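Long-range contacts in arginase (Glaciozyma antarctica, PDB 5YNL), which probably hydrolyses L-arginine to L-ornithine and urea, as arginases do with a pair of manganese ions, in a cold-adapted yeast: residues V130-A135 / F216-P221; G153-A158 / D328-N333; A172-V177 / P280-F285; D178-I183 / L233-A238; N184-T189 / V199-G204. All coordinates share one frame; numbering follows the deposited sequence.

Contact 1: residues V130-A135 / F216-P221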
# COMPACT_ATOMS: atom_id res chain seq x y z
N VAL A 130 -11.53 -11.05 -7.27
CA VAL A 130 -10.56 -11.06 -6.18
C VAL A 130 -10.37 -9.68 -5.51
O VAL A 130 -10.31 -9.59 -4.27
CB VAL A 130 -9.18 -11.62 -6.65
CG1 VAL A 130 -8.62 -10.80 -7.80
CG2 VAL A 130 -8.20 -11.66 -5.50
N THR A 131 -10.31 -8.62 -6.31
CA THR A 131 -10.11 -7.27 -5.76
C THR A 131 -11.33 -6.83 -4.95
O THR A 131 -11.20 -6.10 -3.97
CB THR A 131 -9.76 -6.23 -6.85
OG1 THR A 131 -10.73 -6.28 -7.90
CG2 THR A 131 -8.39 -6.49 -7.42
N LYS A 132 -12.52 -7.29 -5.36
CA LYS A 132 -13.74 -6.98 -4.62
C LYS A 132 -13.70 -7.74 -3.30
O LYS A 132 -14.02 -7.18 -2.25
CB LYS A 132 -15.00 -7.35 -5.43
CG LYS A 132 -16.34 -6.94 -4.81
CD LYS A 132 -17.50 -7.65 -5.54
CE LYS A 132 -18.88 -7.08 -5.20
NZ LYS A 132 -19.92 -7.61 -6.15
N ASP A 133 -13.30 -9.00 -3.37
CA ASP A 133 -13.10 -9.83 -2.18
C ASP A 133 -12.19 -9.10 -1.18
O ASP A 133 -12.54 -8.94 -0.00
CB ASP A 133 -12.53 -11.20 -2.60
CG ASP A 133 -11.71 -11.87 -1.51
OD1 ASP A 133 -10.50 -11.56 -1.39
OD2 ASP A 133 -12.27 -12.73 -0.79
N VAL A 134 -11.05 -8.61 -1.66
CA VAL A 134 -10.13 -7.87 -0.81
C VAL A 134 -10.76 -6.58 -0.29
O VAL A 134 -10.66 -6.29 0.91
CB VAL A 134 -8.81 -7.56 -1.55
CG1 VAL A 134 -7.93 -6.63 -0.71
CG2 VAL A 134 -8.09 -8.87 -1.89
N ALA A 135 -11.40 -5.82 -1.17
CA ALA A 135 -12.04 -4.55 -0.81
C ALA A 135 -13.00 -4.73 0.35
O ALA A 135 -13.12 -3.85 1.22
CB ALA A 135 -12.77 -3.98 -1.99
N PHE A 216 -16.54 -3.53 -13.64
CA PHE A 216 -15.92 -2.89 -12.49
C PHE A 216 -16.86 -1.80 -11.94
O PHE A 216 -16.55 -0.60 -11.99
CB PHE A 216 -14.54 -2.31 -12.84
CG PHE A 216 -13.43 -3.33 -12.80
CD1 PHE A 216 -12.79 -3.63 -11.59
CD2 PHE A 216 -13.00 -3.97 -13.95
CE1 PHE A 216 -11.75 -4.55 -11.54
CE2 PHE A 216 -11.96 -4.89 -13.91
CZ PHE A 216 -11.34 -5.18 -12.70
N SER A 217 -18.00 -2.24 -11.43
CA SER A 217 -19.06 -1.34 -10.99
C SER A 217 -18.91 -0.99 -9.51
O SER A 217 -19.13 0.16 -9.11
CB SER A 217 -20.43 -1.98 -11.24
OG SER A 217 -20.39 -2.88 -12.34
N TRP A 218 -18.53 -1.99 -8.72
CA TRP A 218 -18.31 -1.82 -7.28
C TRP A 218 -17.25 -0.76 -6.96
O TRP A 218 -17.17 -0.28 -5.83
CB TRP A 218 -17.90 -3.16 -6.66
CG TRP A 218 -16.62 -3.68 -7.21
CD1 TRP A 218 -16.46 -4.42 -8.35
CD2 TRP A 218 -15.31 -3.51 -6.66
NE1 TRP A 218 -15.14 -4.72 -8.54
CE2 TRP A 218 -14.41 -4.17 -7.52
CE3 TRP A 218 -14.80 -2.86 -5.53
CZ2 TRP A 218 -13.03 -4.21 -7.27
CZ3 TRP A 218 -13.44 -2.90 -5.29
CH2 TRP A 218 -12.57 -3.57 -6.15
N ILE A 219 -16.44 -0.41 -7.95
CA ILE A 219 -15.41 0.60 -7.73
C ILE A 219 -15.94 2.01 -7.93
O ILE A 219 -16.34 2.40 -9.03
CB ILE A 219 -14.19 0.38 -8.64
CG1 ILE A 219 -13.46 -0.90 -8.25
CG2 ILE A 219 -13.24 1.57 -8.55
CD1 ILE A 219 -12.22 -1.18 -9.06
N LYS A 220 -15.94 2.78 -6.84
CA LYS A 220 -16.15 4.22 -6.93
C LYS A 220 -14.78 4.88 -6.86
O LYS A 220 -13.89 4.42 -6.12
CB LYS A 220 -17.05 4.72 -5.79
N PRO A 221 -14.58 5.93 -7.66
CA PRO A 221 -13.34 6.71 -7.60
C PRO A 221 -13.24 7.35 -6.23
O PRO A 221 -13.93 8.33 -5.96
CB PRO A 221 -13.56 7.80 -8.66
CG PRO A 221 -14.58 7.24 -9.59
CD PRO A 221 -15.47 6.37 -8.75
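T131 meets the indole of W218 at its edge. T131 OG1 lies near the ring plane, 3.2 Å from W218 CZ2. With chi1 at 52°, OG1 sits between the backbone N and the carbonyl carbon, where it can give its proton to V127 O or S128 O, a turn back in helix 124-142. The same hydroxyl approaches the edge of the F216 ring, 4.2 Å from F216 CE1. K132 covers one face of the indole. K132 CA stands 3.9 Å from the centroid of the W218 six-membered ring, 10° off the normal, a CH-pi contact. K132 CB lies over the same face, and the extended lysine chain runs past the indole in the opposite direction. I219 CG1 covers the other face of W218, offset toward the rim. One turn after T131, A135 CB closes on W218 CZ3 at 3.5 Å. The ring is fixed further by a hydrogen bond from W218 NE1 to S128 OG. With W218 cut back to an alanine, S128 OG is likely to lose this partner and a gap to open beside K132 and A135. No hydrogen bond joins the two segments, so the fit rests on ring packing. W218 also touches S163, and T131 touches M159, both of helix 158-168. The contact thus places a loop aromatic against two neighbouring helices of the alpha/beta fold of arginases, in which helices pack around a parallel sheet.

Contact 2: residues G153-A158 / D328-N333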
# COMPACT_ATOMS: atom_id res chain seq x y z
N GLY A 153 0.14 -10.68 -3.07
CA GLY A 153 0.85 -10.86 -4.30
C GLY A 153 0.80 -9.49 -4.96
O GLY A 153 1.41 -8.52 -4.49
N ASP A 154 0.02 -9.41 -6.02
CA ASP A 154 0.10 -8.34 -6.99
C ASP A 154 -0.34 -6.98 -6.46
O ASP A 154 -1.22 -6.90 -5.62
CB ASP A 154 -0.75 -8.71 -8.19
CG ASP A 154 -0.46 -7.86 -9.37
OD1 ASP A 154 0.48 -8.22 -10.11
OD2 ASP A 154 -1.15 -6.83 -9.54
N HIS A 155 0.29 -5.92 -6.95
CA HIS A 155 -0.09 -4.58 -6.52
C HIS A 155 -1.47 -4.13 -7.06
O HIS A 155 -2.10 -3.24 -6.48
CB HIS A 155 1.03 -3.56 -6.82
CG HIS A 155 1.09 -2.43 -5.83
ND1 HIS A 155 2.08 -1.48 -5.84
CD2 HIS A 155 0.25 -2.09 -4.82
CE1 HIS A 155 1.88 -0.62 -4.85
NE2 HIS A 155 0.77 -0.97 -4.22
N SER A 156 -1.96 -4.76 -8.13
CA SER A 156 -3.32 -4.45 -8.60
C SER A 156 -4.35 -4.68 -7.50
O SER A 156 -5.45 -4.11 -7.54
CB SER A 156 -3.69 -5.25 -9.86
OG SER A 156 -3.62 -6.66 -9.67
N LEU A 157 -3.99 -5.51 -6.51
CA LEU A 157 -4.83 -5.77 -5.35
C LEU A 157 -5.08 -4.48 -4.54
O LEU A 157 -6.03 -4.43 -3.73
CB LEU A 157 -4.20 -6.81 -4.44
CG LEU A 157 -4.37 -8.30 -4.72
CD1 LEU A 157 -4.75 -8.58 -6.18
CD2 LEU A 157 -3.10 -9.03 -4.35
N ALA A 158 -4.25 -3.46 -4.78
CA ALA A 158 -4.48 -2.15 -4.17
C ALA A 158 -5.81 -1.50 -4.61
O ALA A 158 -6.29 -0.58 -3.96
CB ALA A 158 -3.32 -1.20 -4.39
N ASP A 328 -0.31 -2.07 3.05
CA ASP A 328 -0.17 -3.19 2.13
C ASP A 328 1.31 -3.56 2.04
O ASP A 328 2.18 -2.68 1.92
CB ASP A 328 -0.61 -2.82 0.71
CG ASP A 328 -1.95 -2.15 0.65
OD1 ASP A 328 -2.79 -2.30 1.57
OD2 ASP A 328 -2.16 -1.47 -0.38
N ILE A 329 1.60 -4.86 2.06
CA ILE A 329 2.94 -5.33 1.78
C ILE A 329 2.78 -6.25 0.56
O ILE A 329 2.33 -7.41 0.71
CB ILE A 329 3.51 -6.15 2.95
CG1 ILE A 329 3.46 -5.37 4.26
CG2 ILE A 329 4.93 -6.66 2.62
CD1 ILE A 329 4.56 -4.33 4.45
N MET A 330 3.13 -5.76 -0.62
CA MET A 330 2.76 -6.47 -1.84
C MET A 330 3.95 -7.15 -2.53
O MET A 330 5.11 -6.83 -2.24
CB MET A 330 2.09 -5.48 -2.81
CG MET A 330 0.86 -4.76 -2.25
SD MET A 330 -0.64 -5.77 -2.05
CE MET A 330 -1.89 -4.49 -2.07
N GLU A 331 3.66 -8.09 -3.42
CA GLU A 331 4.68 -8.76 -4.23
C GLU A 331 5.85 -9.33 -3.42
O GLU A 331 7.01 -9.22 -3.82
CB GLU A 331 5.16 -7.85 -5.37
CG GLU A 331 4.08 -7.58 -6.41
CD GLU A 331 4.59 -6.90 -7.68
OE1 GLU A 331 5.70 -7.26 -8.16
OE2 GLU A 331 3.86 -6.02 -8.20
N ILE A 332 5.51 -9.97 -2.31
CA ILE A 332 6.48 -10.51 -1.36
C ILE A 332 7.38 -11.58 -1.99
O ILE A 332 8.60 -11.52 -1.85
CB ILE A 332 5.77 -11.05 -0.10
CG1 ILE A 332 5.19 -9.89 0.72
CG2 ILE A 332 6.71 -11.90 0.74
CD1 ILE A 332 3.97 -10.26 1.53
N ASN A 333 6.78 -12.55 -2.69
CA ASN A 333 7.50 -13.59 -3.44
C ASN A 333 8.62 -14.35 -2.72
O ASN A 333 9.75 -13.88 -2.65
CB ASN A 333 8.00 -13.05 -4.79
CG ASN A 333 7.04 -13.35 -5.92
OD1 ASN A 333 6.50 -14.46 -6.01
ND2 ASN A 333 6.80 -12.37 -6.79
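The imidazole of H155 meets M330 obliquely, with H155 CD2 3.8 Å from M330 CG. The two side chains cross at about a right angle. W176 stacks on the same imidazole. Both nitrogens of H155 are taken, ND1 by D178 OD2 and NE2 by S284 OG, which fixes the rotation of the ring. The carboxylate of E331 comes up beside the start of this histidine, with E331 OE2 4.0 Å from H155 CB. E331 OE2 is hydrogen-bonded to H195 NE2, and D154 OD1 is a like charge 4.5 Å from E331 OE2. M330 bends at chi2 (-72°), which turns its thioether against the 153-158 turn. There M330 SD lies 3.8 Å from D154 O, and M330 CE lies 4.0 Å from L157 CB and against the backbone of A158. One backbone bond ties the segments: E331 N donates to G153 O at a short 2.5 Å, tilted 26° from the carbonyl plane. Within 153-158, D154 OD2 accepts from S156 N at 2.6 Å and forms an Asx turn, which shapes the backbone ahead of helix 158-168. The sequence G153-D154-H155-S156 belongs to the GGDHS signature of arginases. It lies at the sheet end where this family builds its manganese site. H155 holds the place of that motif's manganese-binding histidine, though its ND1 bonds D178 here, so the contact probably builds one side of the metal site.

Contact 3: residues A172-V177 / P280-F285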
# COMPACT_ATOMS: atom_id res chain seq x y z
N ALA A 172 -8.70 9.85 3.86
CA ALA A 172 -7.34 9.28 3.95
C ALA A 172 -6.44 9.81 2.83
O ALA A 172 -6.92 10.37 1.84
CB ALA A 172 -7.39 7.77 3.92
N CYS A 173 -5.14 9.60 2.97
CA CYS A 173 -4.24 9.87 1.86
C CYS A 173 -3.49 8.58 1.51
O CYS A 173 -3.50 7.64 2.30
CB CYS A 173 -3.28 10.99 2.22
SG CYS A 173 -2.12 10.57 3.50
N LEU A 174 -2.83 8.53 0.35
CA LEU A 174 -2.23 7.27 -0.07
C LEU A 174 -0.77 7.44 -0.43
O LEU A 174 -0.41 8.27 -1.30
CB LEU A 174 -2.99 6.69 -1.27
CG LEU A 174 -2.45 5.48 -2.06
CD1 LEU A 174 -2.21 4.26 -1.17
CD2 LEU A 174 -3.40 5.12 -3.20
N ILE A 175 0.09 6.66 0.22
CA ILE A 175 1.52 6.69 -0.11
C ILE A 175 1.86 5.39 -0.79
O ILE A 175 1.71 4.30 -0.23
CB ILE A 175 2.38 6.90 1.14
CG1 ILE A 175 2.04 8.26 1.75
CG2 ILE A 175 3.90 6.85 0.81
CD1 ILE A 175 2.84 8.54 2.97
N TRP A 176 2.31 5.49 -2.03
CA TRP A 176 2.42 4.32 -2.87
C TRP A 176 3.91 4.12 -3.11
O TRP A 176 4.59 4.98 -3.67
CB TRP A 176 1.68 4.61 -4.17
CG TRP A 176 1.56 3.48 -5.12
CD1 TRP A 176 2.54 2.99 -5.96
CD2 TRP A 176 0.37 2.75 -5.43
NE1 TRP A 176 2.02 1.97 -6.73
CE2 TRP A 176 0.70 1.81 -6.42
CE3 TRP A 176 -0.93 2.79 -4.93
CZ2 TRP A 176 -0.24 0.90 -6.93
CZ3 TRP A 176 -1.85 1.89 -5.44
CH2 TRP A 176 -1.51 0.96 -6.42
N VAL A 177 4.43 2.99 -2.64
CA VAL A 177 5.84 2.70 -2.77
C VAL A 177 6.05 1.55 -3.77
O VAL A 177 5.63 0.40 -3.53
CB VAL A 177 6.47 2.36 -1.40
CG1 VAL A 177 7.98 2.07 -1.56
CG2 VAL A 177 6.23 3.51 -0.40
N PRO A 280 -5.86 10.18 7.80
CA PRO A 280 -5.41 8.78 7.95
C PRO A 280 -4.45 8.45 6.82
O PRO A 280 -4.61 9.01 5.73
CB PRO A 280 -6.71 7.97 7.77
CG PRO A 280 -7.82 8.94 8.09
CD PRO A 280 -7.31 10.28 7.60
N ILE A 281 -3.46 7.59 7.05
CA ILE A 281 -2.51 7.25 6.00
C ILE A 281 -2.69 5.79 5.55
O ILE A 281 -2.74 4.87 6.38
CB ILE A 281 -1.03 7.45 6.47
CG1 ILE A 281 -0.65 8.93 6.39
CG2 ILE A 281 -0.06 6.61 5.63
CD1 ILE A 281 0.62 9.32 7.24
N HIS A 282 -2.76 5.60 4.23
CA HIS A 282 -2.74 4.28 3.63
C HIS A 282 -1.35 4.11 3.01
O HIS A 282 -1.01 4.81 2.04
CB HIS A 282 -3.83 4.13 2.56
CG HIS A 282 -4.07 2.72 2.11
ND1 HIS A 282 -3.31 1.64 2.52
CD2 HIS A 282 -5.00 2.20 1.27
CE1 HIS A 282 -3.76 0.54 1.97
NE2 HIS A 282 -4.78 0.85 1.20
N LEU A 283 -0.55 3.22 3.57
CA LEU A 283 0.78 2.98 3.00
C LEU A 283 0.76 1.70 2.21
O LEU A 283 0.67 0.59 2.79
CB LEU A 283 1.87 2.91 4.08
CG LEU A 283 3.32 2.63 3.64
CD1 LEU A 283 3.85 3.65 2.59
CD2 LEU A 283 4.20 2.65 4.86
N SER A 284 0.82 1.84 0.88
CA SER A 284 0.75 0.65 0.02
C SER A 284 2.15 0.34 -0.51
O SER A 284 2.61 0.96 -1.48
CB SER A 284 -0.24 0.88 -1.13
OG SER A 284 -0.67 -0.36 -1.65
N PHE A 285 2.81 -0.62 0.15
CA PHE A 285 4.23 -0.89 -0.05
C PHE A 285 4.49 -2.14 -0.90
O PHE A 285 4.11 -3.26 -0.52
CB PHE A 285 4.93 -1.07 1.30
CG PHE A 285 6.40 -0.76 1.28
CD1 PHE A 285 7.27 -1.52 0.51
CD2 PHE A 285 6.91 0.28 2.01
CE1 PHE A 285 8.64 -1.21 0.48
CE2 PHE A 285 8.25 0.58 1.99
CZ PHE A 285 9.12 -0.17 1.21
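V177 holds CG1 anti to its backbone N (chi1 -179°), and F285 turns its ring the same general way. V177 CG1 therefore lies over the centre of the F285 ring face, 3.8 Å from the centroid, as a CH-pi contact. L283 also has CG anti to the backbone N, and a second torsion of 56° sends CD1 across to the other strand. L283 CD1 touches I175 CG2 at 3.7 Å and V177 CG2 at 3.8 Å. Farther along this face, C173 SG meets I281 CG1 at 3.6 Å. Replacing F285 by an alanine would probably uncover V177 CG1 and leave a gap beside it. On the face of L174, H282 and S284, L174 CD1 packs on S284 CB at 3.9 Å. Five backbone hydrogen bonds, from C173 N to P280 O through V177 N to S284 O, join the strands in parallel register. The axes of 173-177 and 281-285 approach to 4.8 Å and run 17° from parallel. Strand 228-233 borders 173-177, and strand 324-330 borders 281-286, so this pair lies inside the eight-stranded sheet. Helix 254-273 covers C173, I175 and I281, while helix 158-168 packs on W176 and H282.

Contact 4: residues D178-I183 / L233-A238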
# COMPACT_ATOMS: atom_id res chain seq x y z
N ASP A 178 6.67 1.88 -4.90
CA ASP A 178 6.72 0.96 -6.04
C ASP A 178 7.67 1.53 -7.07
O ASP A 178 7.88 2.74 -7.14
CB ASP A 178 5.31 0.81 -6.65
CG ASP A 178 5.15 -0.45 -7.50
OD1 ASP A 178 5.96 -0.64 -8.43
OD2 ASP A 178 4.22 -1.25 -7.25
N ALA A 179 8.26 0.63 -7.86
CA ALA A 179 9.09 1.02 -8.98
C ALA A 179 8.20 1.47 -10.13
O ALA A 179 8.66 2.12 -11.08
CB ALA A 179 9.96 -0.14 -9.42
N HIS A 180 6.92 1.11 -10.04
CA HIS A 180 5.95 1.34 -11.11
C HIS A 180 4.81 2.23 -10.67
O HIS A 180 4.32 2.10 -9.55
CB HIS A 180 5.36 0.02 -11.58
CG HIS A 180 6.38 -1.04 -11.82
ND1 HIS A 180 7.46 -0.86 -12.66
CD2 HIS A 180 6.49 -2.30 -11.33
CE1 HIS A 180 8.18 -1.96 -12.69
NE2 HIS A 180 7.62 -2.85 -11.88
N ALA A 181 4.36 3.10 -11.56
CA ALA A 181 3.23 3.99 -11.27
C ALA A 181 1.88 3.26 -11.33
O ALA A 181 0.92 3.72 -10.72
CB ALA A 181 3.24 5.22 -12.19
N ASP A 182 1.82 2.15 -12.06
CA ASP A 182 0.57 1.38 -12.20
C ASP A 182 -0.67 2.26 -12.49
O ASP A 182 -1.76 2.03 -11.95
CB ASP A 182 0.33 0.50 -10.96
CG ASP A 182 1.38 -0.58 -10.77
OD1 ASP A 182 2.07 -0.94 -11.74
OD2 ASP A 182 1.51 -1.10 -9.64
N ILE A 183 -0.51 3.27 -13.35
CA ILE A 183 -1.59 4.23 -13.53
C ILE A 183 -2.25 4.18 -14.91
O ILE A 183 -3.10 5.01 -15.23
CB ILE A 183 -1.13 5.68 -13.19
CG1 ILE A 183 -2.30 6.53 -12.69
CG2 ILE A 183 -0.43 6.34 -14.37
CD1 ILE A 183 -1.85 7.78 -12.00
N LEU A 233 9.80 5.35 -7.66
CA LEU A 233 9.58 5.16 -9.10
C LEU A 233 10.89 5.10 -9.91
O LEU A 233 11.87 5.82 -9.63
CB LEU A 233 8.67 6.25 -9.66
CG LEU A 233 7.20 6.28 -9.23
CD1 LEU A 233 6.47 7.43 -9.97
CD2 LEU A 233 6.50 4.96 -9.50
N ARG A 234 10.92 4.20 -10.90
CA ARG A 234 12.03 4.16 -11.84
C ARG A 234 11.56 3.74 -13.25
O ARG A 234 11.71 4.52 -14.19
CB ARG A 234 13.22 3.34 -11.31
CG ARG A 234 13.03 1.85 -11.27
CD ARG A 234 13.22 1.31 -9.89
NE ARG A 234 14.29 0.32 -9.86
CZ ARG A 234 14.31 -0.72 -9.03
NH1 ARG A 234 13.31 -0.90 -8.18
NH2 ARG A 234 15.33 -1.58 -9.05
N ASP A 235 10.97 2.56 -13.40
CA ASP A 235 10.38 2.21 -14.68
C ASP A 235 8.88 2.45 -14.71
O ASP A 235 8.10 1.74 -14.06
CB ASP A 235 10.71 0.77 -15.11
CG ASP A 235 10.13 0.42 -16.49
OD1 ASP A 235 10.57 1.02 -17.49
OD2 ASP A 235 9.23 -0.45 -16.56
N ILE A 236 8.46 3.47 -15.46
CA ILE A 236 7.05 3.66 -15.75
C ILE A 236 6.54 2.39 -16.44
O ILE A 236 6.60 2.24 -17.67
CB ILE A 236 6.81 4.99 -16.55
CG1 ILE A 236 6.65 6.17 -15.59
CG2 ILE A 236 5.56 4.92 -17.41
CD1 ILE A 236 7.94 6.66 -14.96
N ASP A 237 6.12 1.42 -15.62
CA ASP A 237 5.48 0.20 -16.11
C ASP A 237 3.99 0.43 -16.05
O ASP A 237 3.40 0.49 -14.97
CB ASP A 237 5.87 -1.01 -15.26
CG ASP A 237 4.82 -2.13 -15.30
OD1 ASP A 237 3.96 -2.17 -14.40
OD2 ASP A 237 4.87 -2.96 -16.23
N ALA A 238 3.39 0.57 -17.23
CA ALA A 238 1.97 0.87 -17.35
C ALA A 238 1.54 2.01 -16.42
O ALA A 238 0.47 1.97 -15.82
CB ALA A 238 1.14 -0.38 -17.10
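H180 ND1 donates to D235 O at 3.0 Å, in a nearly straight bond of 175°. The acceptor lies in the ring plane, and the nitrogen lies in the carbonyl plane. Chi1 of H180 (-47°) sets CG beside the backbone N and carries the ring over to the 233-238 loop. D237 OD1 then stands 3.7 Å above one face, toward the rim, with ring and carboxylate planes 57° apart. A179 CB covers the opposite face over its centre. D237 is poorly ordered, so the details on its side are less sure. A179 O takes a hydrogen bond from R234 N at 3.1 Å. Alongside it, R234 CD packs on A179 CB at 3.6 Å, and this bent arginine carries on toward D288 and D291 through weak polar contacts. L233 packs its CD2 against the 178-183 loop, 3.4 Å from H180 C and 4.2 Å from A181 CB. This is the apolar side of the contact. Within the first segment, D178 OD1 accepts from H180 N at 2.6 Å and closes an Asx turn that sets up the histidine. Near the far end, D182 OD1 and D237 OD1 approach to 3.5 Å. Both are acceptors, and D237 makes a long, weak ion pair with R193. D178 is likewise close to D286 and D288. The acidic groups of D178, D182, D286 and D288 would probably suit a cation, as in arginases, whose DAHAD motif, here 178-182, binds manganese. In this model H180 ND1 is bonded to D235 O instead.

Contact 5: residues N184-T189 / V199-G204; sequences NTPHTT and VSFLLG
S200 points its side chain at the backbone of N184, and P186 and F201 meet obliquely beside it. Chi1 of S200 (75°) places OG between its own N and carbonyl carbon, 2.8 Å from N184 O. C197 O is a second acceptor for the same hydroxyl, and which of the two takes the proton is not settled. S200 CB comes up with OG, 3.2 Å from N184 O. The hydroxyl also lies 3.8 Å from T185 CA. The next pair is apolar. P186 CG touches F201 CZ at 4.0 Å, so the proline ring meets the far end of the phenyl group. F201 sets its CG beside the backbone N (chi1 -72°), which swings the ring to the proline. The same ring meets that of F216 and packs on M159. The helix carrying S200 and F201 ends in a Schellman motif, in which G204 has positive phi and donates weakly to F201 O, and L205 N bonds to S200 O. Just 140 Å² is buried between the segments. The polar link across the contact is one hydroxyl shared between N184 O and C197 O, just ahead of the helix, which suggests a light hold, with P186 on F201 as the one apolar touch.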
# COMPACT_ATOMS: atom_id res chain seq x y z
N ASN A 184 -1.90 3.18 -15.71
CA ASN A 184 -2.48 3.04 -17.05
C ASN A 184 -3.99 2.88 -17.07
O ASN A 184 -4.55 2.11 -16.29
CB ASN A 184 -1.85 1.88 -17.81
CG ASN A 184 -0.92 2.35 -18.90
OD1 ASN A 184 -0.83 3.55 -19.18
ND2 ASN A 184 -0.23 1.42 -19.54
N THR A 185 -4.64 3.61 -17.97
CA THR A 185 -6.03 3.34 -18.31
C THR A 185 -6.03 2.10 -19.20
O THR A 185 -5.01 1.78 -19.81
CB THR A 185 -6.67 4.53 -19.06
OG1 THR A 185 -7.96 4.17 -19.55
CG2 THR A 185 -5.79 4.95 -20.23
N PRO A 186 -7.16 1.38 -19.28
CA PRO A 186 -7.27 0.31 -20.27
C PRO A 186 -7.16 0.83 -21.71
O PRO A 186 -7.15 0.04 -22.66
CB PRO A 186 -8.67 -0.26 -20.02
CG PRO A 186 -8.92 0.02 -18.58
CD PRO A 186 -8.26 1.34 -18.29
N HIS A 187 -7.09 2.15 -21.85
CA HIS A 187 -6.91 2.78 -23.15
C HIS A 187 -5.44 3.14 -23.40
O HIS A 187 -5.10 3.71 -24.44
CB HIS A 187 -7.79 4.03 -23.26
N THR A 188 -4.58 2.82 -22.44
CA THR A 188 -3.14 3.05 -22.59
C THR A 188 -2.34 1.82 -22.18
O THR A 188 -1.12 1.78 -22.38
CB THR A 188 -2.66 4.27 -21.77
N THR A 189 -3.03 0.82 -21.64
CA THR A 189 -2.40 -0.39 -21.10
C THR A 189 -1.39 -1.06 -22.04
O THR A 189 -0.24 -1.29 -21.65
CB THR A 189 -3.46 -1.43 -20.68
N VAL A 199 -4.51 2.30 -10.28
CA VAL A 199 -4.63 3.69 -9.86
C VAL A 199 -5.63 4.41 -10.77
O VAL A 199 -6.37 5.28 -10.33
CB VAL A 199 -3.26 4.40 -9.82
CG1 VAL A 199 -3.37 5.73 -9.08
CG2 VAL A 199 -2.25 3.52 -9.13
N SER A 200 -5.65 4.01 -12.04
CA SER A 200 -6.54 4.62 -13.01
C SER A 200 -8.02 4.40 -12.67
O SER A 200 -8.87 5.21 -13.03
CB SER A 200 -6.21 4.11 -14.42
OG SER A 200 -6.67 2.78 -14.63
N PHE A 201 -8.32 3.31 -11.95
CA PHE A 201 -9.70 3.04 -11.54
C PHE A 201 -10.01 3.84 -10.27
O PHE A 201 -11.08 4.42 -10.13
CB PHE A 201 -9.91 1.54 -11.27
CG PHE A 201 -9.93 0.69 -12.52
CD1 PHE A 201 -8.76 0.34 -13.19
CD2 PHE A 201 -11.14 0.18 -13.00
CE1 PHE A 201 -8.78 -0.46 -14.33
CE2 PHE A 201 -11.17 -0.62 -14.15
CZ PHE A 201 -9.99 -0.94 -14.81
N LEU A 202 -9.06 3.87 -9.33
CA LEU A 202 -9.27 4.61 -8.08
C LEU A 202 -9.41 6.11 -8.32
O LEU A 202 -10.14 6.80 -7.60
CB LEU A 202 -8.14 4.33 -7.10
CG LEU A 202 -7.97 2.84 -6.79
CD1 LEU A 202 -6.61 2.59 -6.12
CD2 LEU A 202 -9.12 2.31 -5.93
N LEU A 203 -8.71 6.61 -9.34
CA LEU A 203 -8.79 8.02 -9.69
C LEU A 203 -10.07 8.26 -10.49
O LEU A 203 -10.58 9.38 -10.54
CB LEU A 203 -7.55 8.46 -10.47
CG LEU A 203 -6.25 8.44 -9.65
CD1 LEU A 203 -5.06 8.38 -10.58
CD2 LEU A 203 -6.15 9.68 -8.74
N GLY A 204 -10.59 7.19 -11.08
CA GLY A 204 -11.83 7.27 -11.82
C GLY A 204 -11.66 7.86 -13.20
O GLY A 204 -11.90 9.05 -13.41

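How the contacts relate
Contact 3 is the core of the fold, two inner strands joined by backbone bonds and apolar faces. Contact 2 is nearly as buried and reaches the same sheet through strand 324-330, where M330 N probably bonds F285 O of contact 3. Contact 4 follows directly on strands 173-177 and 228-233 and is more open, with acidic and polar groups in place of aliphatic ones. Contacts 1 and 5 lie farther out, about 16 and 17 Å from the chain centre, yet are largely buried. Contact 1 rests on indole packing, contact 5 on a shared serine hydroxyl and a proline-phenyl touch. Probable backbone bonds, such as V199 N to D182 O, tie contact 5 to contact 4.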